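Local coordinates for protein aldo-keto reductase AKR2E4 (Bombyx mori, PDB 3WCZ) that reduces 3-dehydroecdysone with NADPH as its obligate cosubstrate and may thereby take part in the regulation of molting in the silkworm, at residues Q180-V193 with L245-I257. Sequence-based numbering, arbitrary orientation.
With NAP (NADP nicotinamide-adenine-dinucleotide phosphate), chain B; EDO (1,2-ethanediol), chain F.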
loop_
_atom_site.group_PDB
_atom_site.type_symbol
_atom_site.label_atom_id
_atom_site.label_comp_id
_atom_site.label_asym_id
_atom_site.label_seq_id
_atom_site.Cartn_x
_atom_site.Cartn_y
_atom_site.Cartn_z
ATOM N N GLN A 180 -2.201 -4.941 3.837
ATOM C CA GLN A 180 -1.784 -3.561 3.644
ATOM C C GLN A 180 -2.498 -2.672 4.654
ATOM O O GLN A 180 -3.737 -2.574 4.654
ATOM C CB GLN A 180 -2.066 -3.113 2.199
ATOM C CG GLN A 180 -1.744 -1.642 1.956
ATOM C CD GLN A 180 -1.891 -1.102 0.544
ATOM O OE1 GLN A 180 -2.436 0.002 0.371
ATOM N NE2 GLN A 180 -1.422 -1.823 -0.456
ATOM N N ILE A 181 -1.718 -2.071 5.544
ATOM C CA ILE A 181 -2.268 -1.325 6.677
ATOM C C ILE A 181 -1.459 -0.037 6.879
ATOM O O ILE A 181 -0.353 0.125 6.331
ATOM C CB ILE A 181 -2.270 -2.182 7.976
ATOM C CG1 ILE A 181 -0.874 -2.693 8.276
ATOM C CG2 ILE A 181 -3.258 -3.323 7.815
ATOM C CD1 ILE A 181 -0.734 -3.374 9.654
ATOM N N GLU A 182 -2.009 0.879 7.662
ATOM C CA GLU A 182 -1.341 2.146 7.935
ATOM C C GLU A 182 -0.205 1.972 8.917
ATOM O O GLU A 182 -0.440 1.532 10.037
ATOM C CB GLU A 182 -2.343 3.152 8.497
ATOM C CG GLU A 182 -1.707 4.495 8.669
ATOM C CD GLU A 182 -2.619 5.568 9.196
ATOM O OE1 GLU A 182 -3.838 5.539 8.972
ATOM O OE2 GLU A 182 -2.090 6.510 9.812
ATOM N N VAL A 183 1.016 2.331 8.519
ATOM C CA VAL A 183 2.149 2.295 9.434
ATOM C C VAL A 183 3.007 3.526 9.231
ATOM O O VAL A 183 3.467 3.813 8.113
ATOM C CB VAL A 183 3.019 1.011 9.320
ATOM C CG1 VAL A 183 3.935 0.916 10.526
ATOM C CG2 VAL A 183 2.156 -0.231 9.198
ATOM N N ASN A 184 3.219 4.254 10.331
ATOM C CA ASN A 184 3.990 5.491 10.331
ATOM C C ASN A 184 4.275 5.816 11.808
ATOM O O ASN A 184 3.858 5.069 12.694
ATOM C CB ASN A 184 3.231 6.606 9.593
ATOM C CG ASN A 184 1.830 6.789 10.121
ATOM O OD1 ASN A 184 1.636 6.915 11.342
ATOM N ND2 ASN A 184 0.841 6.745 9.234
ATOM N N PRO A 185 5.018 6.910 12.092
ATOM C CA PRO A 185 5.496 7.033 13.477
ATOM C C PRO A 185 4.419 7.255 14.518
ATOM O O PRO A 185 4.612 6.905 15.688
ATOM C CB PRO A 185 6.442 8.257 13.421
ATOM C CG PRO A 185 6.967 8.239 11.995
ATOM C CD PRO A 185 5.758 7.786 11.164
ATOM N N THR A 186 3.308 7.836 14.110
ATOM C CA THR A 186 2.211 8.082 15.048
ATOM C C THR A 186 1.132 6.987 15.049
ATOM O O THR A 186 0.169 7.058 15.836
ATOM C CB THR A 186 1.596 9.483 14.841
ATOM O OG1 THR A 186 1.503 9.800 13.448
ATOM C CG2 THR A 186 2.479 10.515 15.482
ATOM N N ASN A 187 1.321 5.970 14.213
ATOM C CA ASN A 187 0.379 4.836 14.135
ATOM C C ASN A 187 1.204 3.612 13.754
ATOM O O ASN A 187 1.233 3.185 12.589
ATOM C CB ASN A 187 -0.739 5.094 13.133
ATOM C CG ASN A 187 -1.895 4.105 13.260
ATOM O OD1 ASN A 187 -2.682 4.201 14.191
ATOM N ND2 ASN A 187 -2.013 3.170 12.322
ATOM N N THR A 188 1.914 3.066 14.725
ATOM C CA THR A 188 2.977 2.121 14.438
ATOM C C THR A 188 2.510 0.660 14.290
ATOM O O THR A 188 3.246 -0.187 13.766
ATOM C CB THR A 188 4.061 2.189 15.504
ATOM O OG1 THR A 188 3.471 1.921 16.775
ATOM C CG2 THR A 188 4.732 3.542 15.534
ATOM N N GLN A 189 1.303 0.370 14.775
ATOM C CA GLN A 189 0.673 -0.952 14.660
ATOM C C GLN A 189 1.624 -2.093 14.989
ATOM O O GLN A 189 1.693 -3.106 14.261
ATOM C CB GLN A 189 0.033 -1.176 13.274
ATOM C CG GLN A 189 -0.923 -0.063 12.877
ATOM C CD GLN A 189 -2.149 -0.542 12.153
ATOM O OE1 GLN A 189 -2.843 -1.466 12.613
ATOM N NE2 GLN A 189 -2.468 0.096 11.065
ATOM N N GLU A 190 2.332 -2.001 16.114
ATOM C CA GLU A 190 3.336 -3.004 16.408
ATOM C C GLU A 190 2.755 -4.406 16.616
ATOM O O GLU A 190 3.247 -5.371 16.039
ATOM C CB GLU A 190 4.251 -2.543 17.547
ATOM C CG GLU A 190 5.122 -1.345 17.084
ATOM C CD GLU A 190 5.649 -0.470 18.220
ATOM O OE1 GLU A 190 6.343 -1.019 19.063
ATOM O OE2 GLU A 190 5.361 0.753 18.291
ATOM N N PRO A 191 1.703 -4.542 17.428
ATOM C CA PRO A 191 1.164 -5.891 17.606
ATOM C C PRO A 191 0.592 -6.487 16.318
ATOM O O PRO A 191 0.800 -7.661 16.076
ATOM C CB PRO A 191 0.102 -5.698 18.698
ATOM C CG PRO A 191 0.601 -4.498 19.481
ATOM C CD PRO A 191 1.187 -3.610 18.440
ATOM N N LEU A 192 -0.094 -5.697 15.499
ATOM C CA LEU A 192 -0.685 -6.259 14.292
ATOM C C LEU A 192 0.394 -6.653 13.301
ATOM O O LEU A 192 0.293 -7.697 12.667
ATOM C CB LEU A 192 -1.671 -5.275 13.648
ATOM C CG LEU A 192 -2.369 -5.787 12.373
ATOM C CD1 LEU A 192 -3.042 -7.132 12.576
ATOM C CD2 LEU A 192 -3.377 -4.766 11.857
ATOM N N VAL A 193 1.423 -5.832 13.160
ATOM C CA VAL A 193 2.540 -6.200 12.293
ATOM C C VAL A 193 3.176 -7.510 12.755
ATOM O O VAL A 193 3.413 -8.426 11.959
ATOM C CB VAL A 193 3.573 -5.077 12.201
ATOM C CG1 VAL A 193 4.844 -5.565 11.573
ATOM C CG2 VAL A 193 3.005 -3.918 11.426
ATOM N N LEU A 245 12.124 8.156 7.427
ATOM C CA LEU A 245 10.807 7.592 7.716
ATOM C C LEU A 245 10.521 6.330 6.926
ATOM O O LEU A 245 9.954 5.378 7.470
ATOM C CB LEU A 245 9.734 8.627 7.418
ATOM C CG LEU A 245 9.753 9.866 8.333
ATOM C CD1 LEU A 245 8.798 10.927 7.849
ATOM C CD2 LEU A 245 9.411 9.505 9.782
ATOM N N LEU A 246 10.934 6.321 5.662
ATOM C CA LEU A 246 10.724 5.138 4.835
ATOM C C LEU A 246 11.680 4.004 5.251
ATOM O O LEU A 246 11.275 2.823 5.295
ATOM C CB LEU A 246 10.890 5.497 3.369
ATOM C CG LEU A 246 9.891 6.512 2.846
ATOM C CD1 LEU A 246 10.225 6.911 1.435
ATOM C CD2 LEU A 246 8.460 5.979 2.894
ATOM N N ARG A 247 12.932 4.321 5.574
ATOM C CA ARG A 247 13.880 3.293 5.986
ATOM C C ARG A 247 13.431 2.667 7.309
ATOM O O ARG A 247 13.602 1.457 7.517
ATOM C CB ARG A 247 15.291 3.870 6.112
ATOM C CG ARG A 247 16.354 2.818 6.526
ATOM C CD ARG A 247 16.650 1.781 5.456
ATOM N NE ARG A 247 16.953 0.498 6.079
ATOM C CZ ARG A 247 17.337 -0.591 5.414
ATOM N NH1 ARG A 247 17.549 -0.555 4.117
ATOM N NH2 ARG A 247 17.545 -1.727 6.075
ATOM N N TYR A 248 12.854 3.459 8.201
ATOM C CA TYR A 248 12.291 2.936 9.456
ATOM C C TYR A 248 11.327 1.787 9.145
ATOM O O TYR A 248 11.365 0.716 9.771
ATOM C CB TYR A 248 11.602 4.087 10.210
ATOM C CG TYR A 248 10.524 3.687 11.194
ATOM C CD1 TYR A 248 10.830 3.122 12.418
ATOM C CD2 TYR A 248 9.185 3.882 10.881
ATOM C CE1 TYR A 248 9.836 2.728 13.296
ATOM C CE2 TYR A 248 8.198 3.506 11.754
ATOM C CZ TYR A 248 8.520 2.922 12.943
ATOM O OH TYR A 248 7.528 2.552 13.824
ATOM N N LEU A 249 10.451 1.998 8.160
ATOM C CA LEU A 249 9.501 0.963 7.813
ATOM C C LEU A 249 10.192 -0.272 7.218
ATOM O O LEU A 249 9.858 -1.423 7.581
ATOM C CB LEU A 249 8.441 1.534 6.859
ATOM C CG LEU A 249 7.619 2.678 7.473
ATOM C CD1 LEU A 249 6.829 3.407 6.419
ATOM C CD2 LEU A 249 6.732 2.180 8.589
ATOM N N ILE A 250 11.154 -0.046 6.330
ATOM C CA ILE A 250 11.960 -1.130 5.770
ATOM C C ILE A 250 12.611 -1.951 6.902
ATOM O O ILE A 250 12.654 -3.189 6.853
ATOM C CB ILE A 250 13.042 -0.584 4.797
ATOM C CG1 ILE A 250 12.441 0.089 3.552
ATOM C CG2 ILE A 250 14.024 -1.687 4.408
ATOM C CD1 ILE A 250 11.831 -0.880 2.595
ATOM N N ASP A 251 13.207 -1.287 7.893
ATOM C CA ASP A 251 13.864 -1.993 8.985
ATOM C C ASP A 251 12.925 -2.745 9.910
ATOM O O ASP A 251 13.351 -3.647 10.647
ATOM C CB ASP A 251 14.743 -1.017 9.787
ATOM C CG ASP A 251 16.094 -0.785 9.140
ATOM O OD1 ASP A 251 16.728 -1.776 8.751
ATOM O OD2 ASP A 251 16.476 0.396 8.956
ATOM N N ARG A 252 11.636 -2.421 9.837
ATOM C CA ARG A 252 10.603 -3.209 10.494
ATOM C C ARG A 252 10.093 -4.344 9.600
ATOM O O ARG A 252 9.146 -5.036 9.977
ATOM C CB ARG A 252 9.467 -2.322 10.983
ATOM C CG ARG A 252 9.877 -1.482 12.192
ATOM C CD ARG A 252 8.715 -0.687 12.725
ATOM N NE ARG A 252 7.620 -1.561 13.107
ATOM C CZ ARG A 252 6.366 -1.178 13.229
ATOM N NH1 ARG A 252 6.031 0.073 13.044
ATOM N NH2 ARG A 252 5.429 -2.064 13.505
ATOM N N GLY A 253 10.702 -4.529 8.431
ATOM C CA GLY A 253 10.350 -5.600 7.511
ATOM C C GLY A 253 9.135 -5.314 6.660
ATOM O O GLY A 253 8.508 -6.253 6.161
ATOM N N LEU A 254 8.784 -4.050 6.495
ATOM C CA LEU A 254 7.564 -3.619 5.812
ATOM C C LEU A 254 7.883 -3.120 4.411
ATOM O O LEU A 254 9.040 -2.811 4.081
ATOM C CB LEU A 254 6.895 -2.504 6.618
ATOM C CG LEU A 254 6.801 -2.761 8.122
ATOM C CD1 LEU A 254 6.146 -1.589 8.831
ATOM C CD2 LEU A 254 6.066 -4.046 8.409
ATOM N N ILE A 255 6.835 -3.058 3.588
ATOM C CA ILE A 255 6.882 -2.568 2.224
ATOM C C ILE A 255 6.191 -1.207 2.211
ATOM O O ILE A 255 4.965 -1.143 2.165
ATOM C CB ILE A 255 6.161 -3.549 1.283
ATOM C CG1 ILE A 255 6.871 -4.910 1.304
ATOM C CG2 ILE A 255 6.052 -2.974 -0.116
ATOM C CD1 ILE A 255 5.977 -6.067 0.774
ATOM N N PRO A 256 6.957 -0.105 2.315
ATOM C CA PRO A 256 6.307 1.205 2.322
ATOM C C PRO A 256 5.782 1.600 0.946
ATOM O O PRO A 256 6.299 1.152 -0.088
ATOM C CB PRO A 256 7.439 2.143 2.756
ATOM C CG PRO A 256 8.670 1.457 2.272
ATOM C CD PRO A 256 8.424 0.002 2.476
ATOM N N ILE A 257 4.720 2.401 0.973
ATOM C CA ILE A 257 4.057 2.867 -0.232
ATOM C C ILE A 257 4.101 4.398 -0.328
ATOM O O ILE A 257 3.066 5.072 -0.246
ATOM C CB ILE A 257 2.575 2.419 -0.281
ATOM C CG1 ILE A 257 2.399 0.966 0.162
ATOM C CG2 ILE A 257 2.013 2.609 -1.688
ATOM C CD1 ILE A 257 0.933 0.602 0.330
HETATM P PA NAP B . 2.047 9.453 1.881
HETATM O O1A NAP B . 2.888 8.709 0.930
HETATM O O2A NAP B . 1.894 9.077 3.274
HETATM O O5B NAP B . 2.290 10.994 1.838
HETATM C C5B NAP B . 2.326 11.690 0.629
HETATM C C4B NAP B . 2.676 13.163 0.771
HETATM O O4B NAP B . 4.065 13.293 1.131
HETATM C C3B NAP B . 2.452 14.013 -0.421
HETATM O O3B NAP B . 1.985 15.258 0.040
HETATM C C2B NAP B . 3.776 14.105 -1.013
HETATM O O2B NAP B . 3.975 15.247 -1.821
HETATM C C1B NAP B . 4.693 14.121 0.182
HETATM N N9A NAP B . 6.022 13.578 -0.006
HETATM C C8A NAP B . 6.327 12.467 -0.708
HETATM N N7A NAP B . 7.604 12.163 -0.596
HETATM C C5A NAP B . 8.180 13.112 0.206
HETATM C C6A NAP B . 9.482 13.316 0.675
HETATM N N6A NAP B . 10.573 12.506 0.343
HETATM N N1A NAP B . 9.676 14.385 1.467
HETATM C C2A NAP B . 8.668 15.191 1.800
HETATM N N3A NAP B . 7.403 15.020 1.380
HETATM C C4A NAP B . 7.161 13.964 0.588
HETATM O O3 NAP B . 0.571 9.484 1.213
HETATM P PN NAP B . -0.753 8.599 1.165
HETATM O O1N NAP B . -1.315 8.836 -0.189
HETATM O O2N NAP B . -1.571 8.933 2.362
HETATM O O5D NAP B . -0.308 7.082 1.326
HETATM C C5D NAP B . 0.522 6.476 0.393
HETATM C C4D NAP B . -0.147 5.430 -0.509
HETATM O O4D NAP B . -0.619 4.328 0.243
HETATM C C3D NAP B . -1.368 5.908 -1.228
HETATM O O3D NAP B . -1.070 6.809 -2.275
HETATM C C2D NAP B . -1.976 4.658 -1.631
HETATM O O2D NAP B . -1.276 4.082 -2.697
HETATM C C1D NAP B . -1.819 3.840 -0.368
HETATM N N1N NAP B . -2.896 3.873 0.629
HETATM C C2N NAP B . -3.697 2.804 0.793
HETATM C C3N NAP B . -4.692 2.830 1.737
HETATM C C7N NAP B . -5.497 1.595 1.890
HETATM O O7N NAP B . -5.078 0.468 1.531
HETATM N N7N NAP B . -6.655 1.720 2.571
HETATM C C4N NAP B . -4.948 3.986 2.497
HETATM C C5N NAP B . -4.101 5.091 2.334
HETATM C C6N NAP B . -3.089 4.985 1.388
HETATM P P2B NAP B . 4.476 15.152 -3.340
HETATM O O1X NAP B . 4.455 16.620 -3.809
HETATM O O2X NAP B . 5.847 14.633 -3.333
HETATM O O3X NAP B . 3.490 14.285 -4.082
HETATM C C1 EDO F . -5.750 -2.498 11.073
HETATM O O1 EDO F . -5.311 -1.303 11.741
HETATM C C2 EDO F . -7.061 -2.246 10.394
HETATM O O2 EDO F . -6.992 -1.083 9.555
HETATM O O HOH W 1 5.800 -4.897 14.989
#
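Arg252 reaches from just beyond helix 241-251 and grips the backbone carbonyl of Thr188 end-on: NH1 and NH2 both donate to Thr188 O, each at 2.9 Å. The carbonyl oxygen lies in the guanidinium plane; NH1 meets it on a lone pair, whereas NH2 comes in tilted from the carbonyl plane. A long, flat, multi-donor side chain suits this place, for NH1 also donates to Tyr248 OH at 3.0 Å, a hydroxyl further bonded to Asn286. Glu190 CG lies over one guanidinium face, and a water links NH2 to Glu190 O. With an alanine here, Thr188 O is likely to lose both donors and the start of helix 190-198 one of its ties. Deeper in, branched aliphatic residues suit the buried packing: Val183 CG1, anti to its own nitrogen (chi1 -166°), rests against Arg252 NH1 at 3.4 Å, Leu249 CD2 at 3.6 Å and Leu254 CD1, whose sister methyl CD2 meets Val193 CG1. Pro185 sets its rigid ring crosswise against Leu245 CD2. The slim Ile257 CD1 lies over the flat amide of Gln180, 3.3 Å from Gln180 CD, while Gln180 NE2 bonds to Asp53. The loop after strand 178-182 and the start of helix 190-198 thus pack on the end of helix 241-251 and the lead into strand 255-256, sixth and eighth strands of the aldo-keto reductase (beta/alpha)8 barrel, where Gln180 and Ile257 line the NADP pocket.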